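Local atomic coordinates of Alpha/beta hydrolase fold protein (Nakamurella multipartita, PDB entry 4Y7D), a protein that is probably a hydrolase of the alpha/beta hydrolase family, although its substrate and reaction are not established. Residues A[46-51]-A[204-209]; A[83-88]-A[110-115]; A[117-122]-A[235-240]; A[135-140]-A[225-230]; A[187-192]-A[282-287]. All coordinates share one frame; numbering follows the deposited sequence.

Interactions 2 and 3 share helix 110-119: interaction 2 fixes its start to helix 82-95 through a buried patch and a salt bridge, and interaction 3 sets its end on the loop before strand 242-247 through small apolar groups and waters. Asp-83 and Arg-119 form a salt bridge between these two contacts. Interaction 1 lies nearest the centre of the chain, yet its polar rim is bridged by water. Interaction 4, partly buried, is held instead by direct bonds to backbone carbonyls, and its Phe-227 touches Pro-111 of interaction 2. Interaction 5 is peripheral but largely buried, packing a proline against an arginine; Trp-282 meets Ala-51 of interaction 1.

Interaction 1. Residues A[46-51]-A[204-209]; sequences HDAGLA and LELAVS
Glu-205 OE1 is held by two polar partners: a water that also donates to Asp-47 O lies 2.8 Å from Glu-205 OE1, and Arg-54 forms a salt bridge with the same oxygen. Ala-51 CB packs against Glu-205 OE1 at 3.4 Å. A second water bridges the same two residues, giving one hydrogen to Glu-205 O, at 2.7 Å, and the other to Asp-47 OD2. That carboxylate oxygen has its own salt bridge to Arg-216, so the charges on both sides of the contact are balanced by residues beyond it. The two helices run nearly antiparallel, at 156°, with their axes 9.1 Å apart. Helix 46-58 follows strand 35-39 of the central alpha/beta hydrolase sheet, whereas helix 197-209 belongs to the helical insertion between strands 124-130 and 242-247, the usual place of a cap in this fold. The first helix offers small side chains, Ala-48 and Ala-51, to this face. Leu-206 spreads its two methyls over them, CD1 on Ala-48 and CD2 at 3.5 Å from Ala-51 CB. Ser-209 OG also lies against Ala-48, 3.7 Å from its CB, while its hydroxyl is turned back to Leu-206 O, 2.9 Å from Ser-209 OG, within its own helix.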
# COMPACT_ATOMS: atom_id res chain seq x y z
N HIS A 46 6.50 -5.13 -6.01
CA HIS A 46 7.12 -3.86 -6.41
C HIS A 46 6.37 -3.15 -7.55
O HIS A 46 6.54 -1.98 -7.77
CB HIS A 46 8.60 -4.09 -6.77
CG HIS A 46 8.79 -4.97 -7.96
ND1 HIS A 46 9.11 -6.30 -7.85
CD2 HIS A 46 8.67 -4.73 -9.29
CE1 HIS A 46 9.16 -6.85 -9.06
NE2 HIS A 46 8.90 -5.90 -9.95
N ASP A 47 5.58 -3.88 -8.32
CA ASP A 47 4.74 -3.24 -9.34
C ASP A 47 3.71 -2.30 -8.72
O ASP A 47 3.59 -1.16 -9.14
CB ASP A 47 4.10 -4.25 -10.29
CG ASP A 47 3.27 -5.35 -9.57
OD1 ASP A 47 3.38 -5.67 -8.33
OD2 ASP A 47 2.44 -5.93 -10.31
N ALA A 48 2.98 -2.81 -7.72
CA ALA A 48 2.04 -1.98 -6.96
C ALA A 48 2.76 -0.86 -6.28
O ALA A 48 2.31 0.28 -6.29
CB ALA A 48 1.30 -2.82 -5.92
N GLY A 49 3.87 -1.18 -5.63
CA GLY A 49 4.65 -0.15 -4.94
C GLY A 49 5.12 0.97 -5.85
O GLY A 49 5.08 2.13 -5.48
N LEU A 50 5.59 0.64 -7.04
CA LEU A 50 6.03 1.68 -7.93
C LEU A 50 4.89 2.58 -8.38
O LEU A 50 5.08 3.79 -8.60
CB LEU A 50 6.71 1.06 -9.18
CG LEU A 50 8.13 0.56 -8.97
CD1 LEU A 50 8.60 -0.35 -10.11
CD2 LEU A 50 9.10 1.74 -8.85
N ALA A 51 3.72 1.99 -8.56
CA ALA A 51 2.53 2.76 -8.93
C ALA A 51 2.15 3.71 -7.79
O ALA A 51 1.90 4.91 -8.01
CB ALA A 51 1.37 1.83 -9.25
N LEU A 204 -5.21 0.59 -13.36
CA LEU A 204 -4.95 -0.62 -14.11
C LEU A 204 -3.82 -1.43 -13.49
O LEU A 204 -3.93 -2.69 -13.33
CB LEU A 204 -4.64 -0.26 -15.58
CG LEU A 204 -5.75 0.42 -16.36
CD1 LEU A 204 -5.22 0.90 -17.70
CD2 LEU A 204 -6.94 -0.49 -16.56
N GLU A 205 -2.76 -0.74 -13.07
CA GLU A 205 -1.64 -1.45 -12.44
C GLU A 205 -2.05 -2.13 -11.15
O GLU A 205 -1.67 -3.28 -10.92
CB GLU A 205 -0.46 -0.51 -12.28
CG GLU A 205 0.15 -0.23 -13.64
CD GLU A 205 1.33 0.72 -13.65
OE1 GLU A 205 1.73 1.16 -12.57
OE2 GLU A 205 1.84 1.03 -14.76
N LEU A 206 -2.82 -1.43 -10.31
CA LEU A 206 -3.24 -1.99 -9.04
C LEU A 206 -4.27 -3.10 -9.23
O LEU A 206 -4.22 -4.12 -8.47
CB LEU A 206 -3.77 -0.90 -8.09
CG LEU A 206 -2.68 -0.30 -7.19
CD1 LEU A 206 -2.19 -1.40 -6.26
CD2 LEU A 206 -1.51 0.29 -7.94
N ALA A 207 -5.13 -2.96 -10.24
CA ALA A 207 -6.11 -4.04 -10.55
C ALA A 207 -5.42 -5.38 -10.87
O ALA A 207 -5.81 -6.46 -10.37
CB ALA A 207 -7.04 -3.61 -11.67
N VAL A 208 -4.40 -5.33 -11.70
CA VAL A 208 -3.63 -6.53 -12.03
C VAL A 208 -2.90 -7.09 -10.80
O VAL A 208 -2.86 -8.31 -10.61
CB VAL A 208 -2.65 -6.23 -13.19
CG1 VAL A 208 -1.70 -7.40 -13.41
CG2 VAL A 208 -3.44 -5.95 -14.46
N SER A 209 -2.40 -6.22 -9.92
CA SER A 209 -1.64 -6.67 -8.77
C SER A 209 -2.51 -7.27 -7.66
O SER A 209 -2.00 -7.83 -6.71
CB SER A 209 -0.76 -5.53 -8.22
OG SER A 209 -1.57 -4.65 -7.48
O HOH W 1 3.98 -0.27 -11.65
O HOH W 2 0.57 -4.34 -12.00

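Interaction 2. Residues A[83-88]-A[110-115]; sequences DEQAEL and GPSSYR
Ala-86 and Gln-85 pack against Ser-112 where helices 82-95 and 110-119 cross at 61°, their axes only 7.6 Å apart. Here the contact is tight and buried: Ala-86 CB sits 3.5 Å from Ser-112 O. Gln-85 CB meets Ser-112 CB at 3.6 Å. The polar ends of this pair turn to other partners, Gln-85 to Gly-79 and Arg-68, Ser-112 OG to Tyr-89. Helix 110-119 follows strand 101-106, the position of the helix behind the nucleophile elbow in alpha/beta hydrolases. Toward the partly exposed side the packing gives way to charge. In the conformer of Asp-83 described here, Arg-115 presents NE and NH2 side-on, and both NE and NH2 reach Asp-83 OD1 at 3.0 Å from the same face of the carboxylate. The NH2 donor stands 48° out of that plane. Arg-119 adds a further salt bridge to OD1, and Arg-115 NH1 is held by Leu-233 O and Glu-234. An alanine at Arg-115 would keep the CB contact with Ala-86 but would probably leave Asp-83 with Arg-119 alone of the two arginines, and Glu-234 without this mate. With two arginines at one oxygen, Asp-83 is likely to remain ionised.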
# COMPACT_ATOMS: atom_id res chain seq x y z
N ASP A 83 6.05 -7.65 12.82
CA ASP A 83 7.22 -7.18 13.56
C ASP A 83 8.54 -7.60 12.90
O ASP A 83 9.48 -6.78 12.85
CB ASP A 83 7.20 -7.66 15.00
CG ASP A 83 8.13 -6.86 15.87
OD1 ASP A 83 7.87 -5.64 16.10
OD2 ASP A 83 9.12 -7.46 16.30
N GLU A 84 8.60 -8.83 12.39
CA GLU A 84 9.77 -9.27 11.63
C GLU A 84 9.95 -8.50 10.30
O GLU A 84 11.06 -8.24 9.88
CB GLU A 84 9.71 -10.76 11.35
CG GLU A 84 9.84 -11.54 12.63
CD GLU A 84 9.46 -13.02 12.52
OE1 GLU A 84 8.79 -13.44 11.58
OE2 GLU A 84 9.88 -13.74 13.42
N GLN A 85 8.85 -8.16 9.62
CA GLN A 85 8.95 -7.34 8.43
C GLN A 85 9.47 -5.95 8.76
O GLN A 85 10.32 -5.44 8.02
CB GLN A 85 7.62 -7.35 7.65
CG GLN A 85 7.34 -8.75 7.14
CD GLN A 85 6.15 -8.92 6.23
OE1 GLN A 85 5.50 -7.94 5.85
NE2 GLN A 85 5.90 -10.18 5.82
N ALA A 86 9.01 -5.34 9.86
CA ALA A 86 9.59 -4.08 10.33
C ALA A 86 11.11 -4.22 10.58
O ALA A 86 11.91 -3.33 10.20
CB ALA A 86 8.93 -3.64 11.60
N GLU A 87 11.51 -5.32 11.21
CA GLU A 87 12.92 -5.60 11.48
C GLU A 87 13.70 -5.69 10.19
O GLU A 87 14.83 -5.18 10.10
CB GLU A 87 13.12 -6.86 12.31
CG GLU A 87 14.46 -6.90 13.03
CD GLU A 87 14.62 -5.78 14.08
OE1 GLU A 87 13.64 -5.37 14.72
OE2 GLU A 87 15.77 -5.35 14.30
N LEU A 88 13.09 -6.26 9.16
CA LEU A 88 13.71 -6.34 7.85
C LEU A 88 13.88 -4.99 7.23
O LEU A 88 14.91 -4.71 6.68
CB LEU A 88 12.87 -7.22 6.90
CG LEU A 88 13.39 -7.48 5.49
CD1 LEU A 88 14.71 -8.21 5.48
CD2 LEU A 88 12.38 -8.25 4.66
N GLY A 110 0.14 -1.69 6.11
CA GLY A 110 0.01 -1.08 7.41
C GLY A 110 0.72 -1.77 8.55
O GLY A 110 1.48 -1.14 9.25
N PRO A 111 0.43 -3.07 8.77
CA PRO A 111 0.97 -3.60 9.98
C PRO A 111 2.47 -3.53 10.17
O PRO A 111 2.94 -3.15 11.24
CB PRO A 111 0.42 -5.05 10.01
CG PRO A 111 -0.90 -4.93 9.33
CD PRO A 111 -0.65 -3.93 8.23
N SER A 112 3.23 -3.90 9.15
CA SER A 112 4.68 -3.89 9.21
C SER A 112 5.18 -2.42 9.28
O SER A 112 6.18 -2.14 9.94
CB SER A 112 5.27 -4.59 8.01
OG SER A 112 4.91 -4.04 6.74
N SER A 113 4.48 -1.52 8.64
CA SER A 113 4.90 -0.08 8.66
C SER A 113 4.65 0.51 10.05
O SER A 113 5.52 1.25 10.60
CB SER A 113 4.16 0.69 7.60
OG SER A 113 4.43 0.19 6.29
N TYR A 114 3.46 0.25 10.62
CA TYR A 114 3.18 0.66 11.98
C TYR A 114 4.20 0.07 12.95
O TYR A 114 4.69 0.80 13.86
CB TYR A 114 1.79 0.33 12.42
CG TYR A 114 0.70 1.17 11.79
CD1 TYR A 114 0.76 2.59 11.80
CD2 TYR A 114 -0.37 0.57 11.16
CE1 TYR A 114 -0.26 3.34 11.29
CE2 TYR A 114 -1.42 1.33 10.62
CZ TYR A 114 -1.35 2.72 10.66
OH TYR A 114 -2.36 3.47 10.14
N ARG A 115 4.54 -1.20 12.81
CA ARG A 115 5.57 -1.77 13.69
C ARG A 115 6.95 -1.08 13.58
O ARG A 115 7.69 -0.94 14.57
CB ARG A 115 5.71 -3.28 13.50
CG ARG A 115 4.54 -4.12 14.01
CD ARG A 115 4.15 -3.81 15.46
NE ARG A 115 5.21 -4.22 16.37
CZ ARG A 115 5.36 -3.79 17.60
NH1 ARG A 115 4.60 -2.81 18.10
NH2 ARG A 115 6.35 -4.30 18.32

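Interaction 3. Residues A[117-122]-A[235-240]; sequences AARHPD and LDRITA
The guanidinium of Arg-237 lies over the end of helix 110-119, one of its faces turned to Ala-118 O, which stands 3.3 Å above the plane and is displaced toward the rim. Arg-119 CA approaches the same face, 4.0 Å from Arg-237 NH2. The guanidinium of Arg-119 is turned elsewhere: one of its faces receives His-120 CD2, while its NH2 lies at the edge of the His-120 ring. The Arg-119 and Arg-237 guanidiniums are like charges whose charged atoms do not touch, and each has an acidic partner, Glu-234 for Arg-237 and Asp-83 for Arg-119.

Beneath the arginine the contact is apolar. Ile-238 CG1 fits against two consecutive alanines, 3.8 Å from Ala-117 CB and 4.1 Å from Ala-118 CB. In the alpha/beta hydrolase sheet this is where helix 110-119 ends on its way to strand 124-130, and residues 235-240 lead into the neighbouring strand 242-247, so the contact joins the approaches to two adjacent parallel strands. Ile-238 also meets Tyr-114 and Ile-265.

Waters join the two backbones. One donates to both Ala-118 O and Arg-237 O, the latter at 2.6 Å from the water oxygen. Another donates to Ala-117 O and accepts from Thr-239 N at 2.9 Å. Farther out, Pro-121 CB lies 4.1 Å from Thr-239 OG1.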
# COMPACT_ATOMS: atom_id res chain seq x y z
N ALA A 117 7.43 2.08 12.70
CA ALA A 117 7.32 3.37 13.38
C ALA A 117 7.26 3.24 14.91
O ALA A 117 7.79 4.09 15.63
CB ALA A 117 6.12 4.18 12.85
N ALA A 118 6.61 2.18 15.41
CA ALA A 118 6.45 1.93 16.84
C ALA A 118 7.72 1.51 17.52
O ALA A 118 8.06 2.03 18.58
CB ALA A 118 5.36 0.86 17.09
N ARG A 119 8.43 0.55 16.94
CA ARG A 119 9.57 -0.06 17.57
C ARG A 119 10.91 0.47 17.11
O ARG A 119 11.89 0.33 17.83
CB ARG A 119 9.46 -1.60 17.38
CG ARG A 119 10.40 -2.41 18.27
CD ARG A 119 10.03 -3.89 18.33
NE ARG A 119 9.95 -4.43 16.98
CZ ARG A 119 11.00 -4.75 16.23
NH1 ARG A 119 12.25 -4.59 16.72
NH2 ARG A 119 10.82 -5.21 14.97
N HIS A 120 10.97 1.11 15.94
CA HIS A 120 12.16 1.75 15.41
C HIS A 120 11.88 3.23 15.11
O HIS A 120 12.10 3.71 13.99
CB HIS A 120 12.57 1.05 14.12
CG HIS A 120 13.01 -0.37 14.29
ND1 HIS A 120 14.33 -0.71 14.46
CD2 HIS A 120 12.32 -1.53 14.27
CE1 HIS A 120 14.43 -2.02 14.57
NE2 HIS A 120 13.23 -2.54 14.44
N PRO A 121 11.39 3.99 16.10
CA PRO A 121 11.03 5.40 15.83
C PRO A 121 12.17 6.27 15.30
O PRO A 121 11.94 7.19 14.52
CB PRO A 121 10.56 5.89 17.22
CG PRO A 121 11.33 5.03 18.18
CD PRO A 121 11.24 3.67 17.54
N ASP A 122 13.40 5.98 15.68
CA ASP A 122 14.54 6.75 15.18
C ASP A 122 14.76 6.58 13.66
O ASP A 122 15.53 7.35 13.08
CB ASP A 122 15.84 6.31 15.89
CG ASP A 122 15.86 6.71 17.37
OD1 ASP A 122 14.99 7.47 17.84
OD2 ASP A 122 16.79 6.25 18.08
N LEU A 235 0.27 1.24 18.14
CA LEU A 235 0.38 2.51 17.45
C LEU A 235 0.56 3.68 18.41
O LEU A 235 1.09 4.72 18.03
CB LEU A 235 -0.85 2.73 16.59
CG LEU A 235 -0.80 2.18 15.17
CD1 LEU A 235 -0.69 0.68 15.13
CD2 LEU A 235 -2.05 2.61 14.42
N ASP A 236 0.16 3.55 19.65
CA ASP A 236 0.31 4.65 20.60
C ASP A 236 1.76 4.97 20.90
O ASP A 236 2.06 6.03 21.43
CB ASP A 236 -0.44 4.32 21.89
CG ASP A 236 -0.03 2.99 22.49
OD1 ASP A 236 -0.35 1.93 21.93
OD2 ASP A 236 0.66 3.01 23.52
N ARG A 237 2.67 4.06 20.55
CA ARG A 237 4.11 4.30 20.71
C ARG A 237 4.68 5.24 19.63
O ARG A 237 5.81 5.75 19.76
CB ARG A 237 4.88 2.97 20.66
CG ARG A 237 4.59 2.02 21.82
CD ARG A 237 5.26 0.68 21.61
NE ARG A 237 6.74 0.75 21.64
CZ ARG A 237 7.58 -0.27 21.42
NH1 ARG A 237 7.14 -1.50 21.14
NH2 ARG A 237 8.88 -0.07 21.47
N ILE A 238 3.94 5.44 18.56
CA ILE A 238 4.46 6.18 17.39
C ILE A 238 4.56 7.66 17.66
O ILE A 238 3.59 8.28 18.11
CB ILE A 238 3.59 5.89 16.13
CG1 ILE A 238 3.67 4.41 15.77
CG2 ILE A 238 3.95 6.79 14.95
CD1 ILE A 238 2.71 4.04 14.65
N THR A 239 5.76 8.23 17.41
CA THR A 239 6.01 9.66 17.58
C THR A 239 6.29 10.39 16.30
O THR A 239 6.48 11.61 16.34
CB THR A 239 7.18 9.92 18.58
OG1 THR A 239 8.35 9.18 18.18
CG2 THR A 239 6.68 9.57 20.04
N ALA A 240 6.31 9.68 15.17
CA ALA A 240 6.51 10.33 13.88
C ALA A 240 5.32 11.19 13.54
O ALA A 240 4.21 10.81 13.84
CB ALA A 240 6.67 9.29 12.77
O HOH W 3 7.50 6.84 15.49
O HOH W 4 8.25 4.77 19.67

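Interaction 4. Residues A[135-140]-A[225-230]; sequences HRYHFD and DQFARI
Arg-136 NE donates to Ile-230 O at 2.8 Å, and NH2 adds weak bonds to the carbonyls of Ile-230 and Arg-229. Ala-228 O lies over one face of the same guanidinium, 3.1 Å above its plane. With CG anti to the backbone N (chi1 -173°), Arg-136 CG comes to rest 3.4 Å from Phe-227 O. That carbonyl accepts the nearly straight bond of Tyr-137 N (3.0 Å, 170°). Carbonyls of residues 227-230 thus meet an extended loop that follows strand 124-130, where alpha/beta hydrolases commonly insert a helical cap. His-138 ND1 and CE1 both touch Ala-228 CB. Ile-230 CD1 lies 3.7 Å from His-135 O and also reaches Pro-111; an alanine here would probably open a gap between these two, though the backbone carbonyl at this position would remain for Arg-136. Within the loop, His-135 ND1 donates to Arg-136 O, while its ring is stacked on Phe-257 and bonded through NE2 to Glu-256.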
# COMPACT_ATOMS: atom_id res chain seq x y z
N HIS A 135 -5.14 -2.93 13.05
CA HIS A 135 -5.43 -3.84 14.12
C HIS A 135 -5.89 -5.15 13.50
O HIS A 135 -5.81 -5.29 12.29
CB HIS A 135 -6.43 -3.28 15.16
CG HIS A 135 -7.82 -2.99 14.64
ND1 HIS A 135 -8.69 -3.97 14.21
CD2 HIS A 135 -8.51 -1.82 14.53
CE1 HIS A 135 -9.85 -3.41 13.86
NE2 HIS A 135 -9.74 -2.10 14.02
N ARG A 136 -6.22 -6.15 14.31
CA ARG A 136 -6.60 -7.44 13.79
C ARG A 136 -7.64 -7.30 12.66
O ARG A 136 -8.60 -6.53 12.77
CB ARG A 136 -7.17 -8.35 14.87
CG ARG A 136 -7.44 -9.78 14.40
CD ARG A 136 -7.79 -10.70 15.57
NE ARG A 136 -6.63 -10.94 16.43
CZ ARG A 136 -6.58 -11.95 17.34
NH1 ARG A 136 -7.61 -12.76 17.52
NH2 ARG A 136 -5.48 -12.15 18.07
N TYR A 137 -7.45 -8.09 11.62
CA TYR A 137 -8.28 -8.02 10.42
C TYR A 137 -8.54 -9.40 9.90
O TYR A 137 -7.62 -10.22 9.84
CB TYR A 137 -7.63 -7.20 9.33
CG TYR A 137 -8.20 -7.46 7.94
CD1 TYR A 137 -9.25 -6.70 7.44
CD2 TYR A 137 -7.69 -8.47 7.13
CE1 TYR A 137 -9.79 -6.94 6.16
CE2 TYR A 137 -8.21 -8.72 5.87
CZ TYR A 137 -9.25 -7.95 5.38
OH TYR A 137 -9.74 -8.22 4.13
N HIS A 138 -9.80 -9.66 9.54
CA HIS A 138 -10.21 -10.96 8.95
C HIS A 138 -10.70 -10.80 7.50
O HIS A 138 -11.57 -9.98 7.20
CB HIS A 138 -11.30 -11.55 9.78
CG HIS A 138 -10.83 -11.96 11.12
ND1 HIS A 138 -10.06 -13.08 11.31
CD2 HIS A 138 -10.97 -11.38 12.33
CE1 HIS A 138 -9.80 -13.20 12.60
NE2 HIS A 138 -10.32 -12.16 13.24
N PHE A 139 -10.02 -11.51 6.62
CA PHE A 139 -10.33 -11.53 5.19
C PHE A 139 -11.62 -12.32 4.97
O PHE A 139 -11.76 -13.40 5.48
CB PHE A 139 -9.15 -12.20 4.47
CG PHE A 139 -9.34 -12.50 3.00
CD1 PHE A 139 -9.72 -11.52 2.10
CD2 PHE A 139 -9.06 -13.80 2.51
CE1 PHE A 139 -9.84 -11.82 0.74
CE2 PHE A 139 -9.18 -14.10 1.16
CZ PHE A 139 -9.57 -13.10 0.28
N ASP A 140 -12.56 -11.74 4.22
CA ASP A 140 -13.69 -12.51 3.71
C ASP A 140 -13.22 -13.14 2.39
O ASP A 140 -12.76 -12.43 1.47
CB ASP A 140 -14.99 -11.67 3.55
CG ASP A 140 -14.73 -10.19 3.20
OD1 ASP A 140 -13.92 -9.91 2.30
OD2 ASP A 140 -15.37 -9.33 3.84
N ASP A 225 -3.01 -14.85 7.25
CA ASP A 225 -2.85 -15.55 8.49
C ASP A 225 -2.37 -14.61 9.62
O ASP A 225 -2.91 -14.63 10.75
CB ASP A 225 -1.88 -16.71 8.33
CG ASP A 225 -1.55 -17.34 9.62
OD1 ASP A 225 -2.47 -17.71 10.33
OD2 ASP A 225 -0.37 -17.49 9.94
N GLN A 226 -1.40 -13.76 9.31
CA GLN A 226 -0.84 -12.89 10.33
C GLN A 226 -1.82 -11.81 10.75
O GLN A 226 -1.90 -11.48 11.92
CB GLN A 226 0.44 -12.22 9.81
CG GLN A 226 1.64 -13.17 9.71
CD GLN A 226 2.00 -13.71 11.06
OE1 GLN A 226 2.07 -12.97 12.02
NE2 GLN A 226 2.17 -14.99 11.16
N PHE A 227 -2.55 -11.23 9.80
CA PHE A 227 -3.46 -10.14 10.17
C PHE A 227 -4.58 -10.63 11.07
O PHE A 227 -5.06 -9.87 11.92
CB PHE A 227 -4.06 -9.43 8.95
CG PHE A 227 -3.06 -8.80 8.01
CD1 PHE A 227 -1.73 -8.71 8.33
CD2 PHE A 227 -3.48 -8.30 6.82
CE1 PHE A 227 -0.82 -8.13 7.46
CE2 PHE A 227 -2.59 -7.74 5.92
CZ PHE A 227 -1.26 -7.67 6.25
N ALA A 228 -5.01 -11.88 10.90
CA ALA A 228 -5.99 -12.50 11.76
C ALA A 228 -5.49 -12.79 13.18
O ALA A 228 -6.29 -13.14 14.07
CB ALA A 228 -6.52 -13.80 11.12
N ARG A 229 -4.18 -12.70 13.38
CA ARG A 229 -3.56 -12.99 14.66
C ARG A 229 -3.01 -11.76 15.39
O ARG A 229 -2.48 -11.89 16.50
CB ARG A 229 -2.38 -13.94 14.47
CG ARG A 229 -2.73 -15.38 14.15
CD ARG A 229 -1.40 -16.11 13.94
NE ARG A 229 -1.52 -17.22 13.01
CZ ARG A 229 -1.98 -18.44 13.32
NH1 ARG A 229 -2.40 -18.72 14.56
NH2 ARG A 229 -2.04 -19.39 12.38
N ILE A 230 -3.15 -10.56 14.82
CA ILE A 230 -2.66 -9.36 15.49
C ILE A 230 -3.26 -9.20 16.89
O ILE A 230 -4.48 -9.26 17.09
CB ILE A 230 -2.91 -8.10 14.65
CG1 ILE A 230 -2.11 -8.14 13.37
CG2 ILE A 230 -2.57 -6.84 15.43
CD1 ILE A 230 -2.59 -7.11 12.35

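Interaction 5. Residues A[187-192]-A[282-287]; sequences AERVAQ and WVHPDS
A type I beta turn from His-284 to Ser-287 presents Pro-285 to helix 183-194, bringing its CA within 7.3 Å of Gln-192 CA. In this alpha/beta hydrolase the turn joins helix 280-283 to helix 288-299, beyond the last strand of the sheet, and helix 183-194 belongs to the helical insertion before strand 242-247; the contact therefore ties the insertion to the C-terminal part of the core. Pro-285 CD is the central atom. It stands 3.4 Å above one face of the Arg-189 guanidinium, displaced toward the rim, and also lies over a face of its own neighbour's ring, that of His-284. The proline and arginine side chains cross at about a right angle. Arg-189 NH2 donates to Gln-192 OE1 at 2.9 Å, a bond within the helix that ties the two polar groups together against the proline. Gln-192 OE1 in turn lies 3.4 Å from Pro-285 CD. Arg-189 NH1 is bonded to Ala-275 O and passes 3.9 Å from His-284 CD2. The imidazole is fixed at both nitrogens, ND1 accepting from Asp-286 N at 3.0 Å and NE2 bonded to Asp-274 O. A water spans the two segments, donating to Gln-192 OE1 and, at 2.8 Å from the water oxygen, to Val-283 O.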
# COMPACT_ATOMS: atom_id res chain seq x y z
N ALA A 187 -19.79 5.23 -11.90
CA ALA A 187 -19.63 5.73 -13.29
C ALA A 187 -19.01 7.13 -13.33
O ALA A 187 -18.17 7.41 -14.17
CB ALA A 187 -20.96 5.71 -14.01
N GLU A 188 -19.38 7.97 -12.37
CA GLU A 188 -18.80 9.31 -12.27
C GLU A 188 -17.29 9.24 -12.00
O GLU A 188 -16.51 9.99 -12.59
CB GLU A 188 -19.52 10.12 -11.19
CG GLU A 188 -19.09 11.58 -11.10
CD GLU A 188 -19.98 12.42 -10.17
OE1 GLU A 188 -21.17 12.64 -10.50
OE2 GLU A 188 -19.52 12.85 -9.11
N ARG A 189 -16.89 8.33 -11.11
CA ARG A 189 -15.49 8.14 -10.75
C ARG A 189 -14.71 7.58 -11.93
O ARG A 189 -13.65 8.04 -12.24
CB ARG A 189 -15.33 7.25 -9.50
CG ARG A 189 -13.88 7.14 -9.04
CD ARG A 189 -13.31 8.42 -8.39
NE ARG A 189 -13.95 8.58 -7.09
CZ ARG A 189 -15.00 9.35 -6.85
NH1 ARG A 189 -15.55 9.31 -5.67
NH2 ARG A 189 -15.47 10.18 -7.78
N VAL A 190 -15.32 6.61 -12.63
CA VAL A 190 -14.70 6.01 -13.80
C VAL A 190 -14.42 7.07 -14.87
O VAL A 190 -13.34 7.10 -15.45
CB VAL A 190 -15.57 4.83 -14.32
CG1 VAL A 190 -15.08 4.35 -15.69
CG2 VAL A 190 -15.59 3.69 -13.33
N ALA A 191 -15.38 7.96 -15.13
CA ALA A 191 -15.20 8.99 -16.17
C ALA A 191 -14.06 9.94 -15.82
O ALA A 191 -13.25 10.29 -16.68
CB ALA A 191 -16.49 9.75 -16.40
N GLN A 192 -13.95 10.30 -14.53
CA GLN A 192 -12.82 11.08 -14.03
C GLN A 192 -11.47 10.39 -14.30
O GLN A 192 -10.53 11.00 -14.77
CB GLN A 192 -12.98 11.31 -12.52
CG GLN A 192 -14.12 12.29 -12.23
CD GLN A 192 -14.60 12.19 -10.80
OE1 GLN A 192 -14.05 11.42 -9.98
NE2 GLN A 192 -15.66 12.92 -10.49
N TRP A 282 -5.14 8.12 -4.56
CA TRP A 282 -4.64 8.29 -5.90
C TRP A 282 -5.67 8.68 -6.93
O TRP A 282 -5.31 9.36 -7.90
CB TRP A 282 -3.89 7.05 -6.41
CG TRP A 282 -2.61 6.78 -5.62
CD1 TRP A 282 -1.34 7.24 -5.90
CD2 TRP A 282 -2.50 6.00 -4.42
NE1 TRP A 282 -0.45 6.77 -4.98
CE2 TRP A 282 -1.12 6.01 -4.05
CE3 TRP A 282 -3.41 5.27 -3.64
CZ2 TRP A 282 -0.66 5.39 -2.92
CZ3 TRP A 282 -2.93 4.63 -2.51
CH2 TRP A 282 -1.56 4.68 -2.17
N VAL A 283 -6.91 8.27 -6.77
CA VAL A 283 -7.90 8.46 -7.83
C VAL A 283 -9.11 9.36 -7.51
O VAL A 283 -9.90 9.66 -8.40
CB VAL A 283 -8.38 7.11 -8.43
CG1 VAL A 283 -7.17 6.26 -8.82
CG2 VAL A 283 -9.35 6.39 -7.50
N HIS A 284 -9.26 9.79 -6.26
CA HIS A 284 -10.44 10.60 -5.86
C HIS A 284 -10.26 11.99 -6.46
O HIS A 284 -9.11 12.48 -6.56
CB HIS A 284 -10.54 10.62 -4.34
CG HIS A 284 -11.73 11.33 -3.81
ND1 HIS A 284 -11.81 12.71 -3.75
CD2 HIS A 284 -12.91 10.88 -3.32
CE1 HIS A 284 -12.98 13.08 -3.26
NE2 HIS A 284 -13.66 11.98 -2.98
N PRO A 285 -11.35 12.66 -6.86
CA PRO A 285 -11.18 13.96 -7.53
C PRO A 285 -10.57 15.06 -6.68
O PRO A 285 -10.08 15.99 -7.22
CB PRO A 285 -12.62 14.35 -7.93
CG PRO A 285 -13.51 13.47 -7.08
CD PRO A 285 -12.74 12.19 -6.93
N ASP A 286 -10.62 14.94 -5.37
CA ASP A 286 -10.02 15.91 -4.44
C ASP A 286 -8.73 15.40 -3.78
O ASP A 286 -8.31 15.95 -2.72
CB ASP A 286 -11.05 16.25 -3.36
CG ASP A 286 -12.36 16.77 -3.96
OD1 ASP A 286 -12.33 17.41 -5.01
OD2 ASP A 286 -13.41 16.45 -3.42
N SER A 287 -8.12 14.37 -4.37
CA SER A 287 -6.93 13.74 -3.79
C SER A 287 -5.62 14.46 -4.08
O SER A 287 -4.64 14.24 -3.38
CB SER A 287 -6.78 12.28 -4.23
OG SER A 287 -6.65 12.14 -5.62
O HOH W 5 -11.15 11.65 -9.89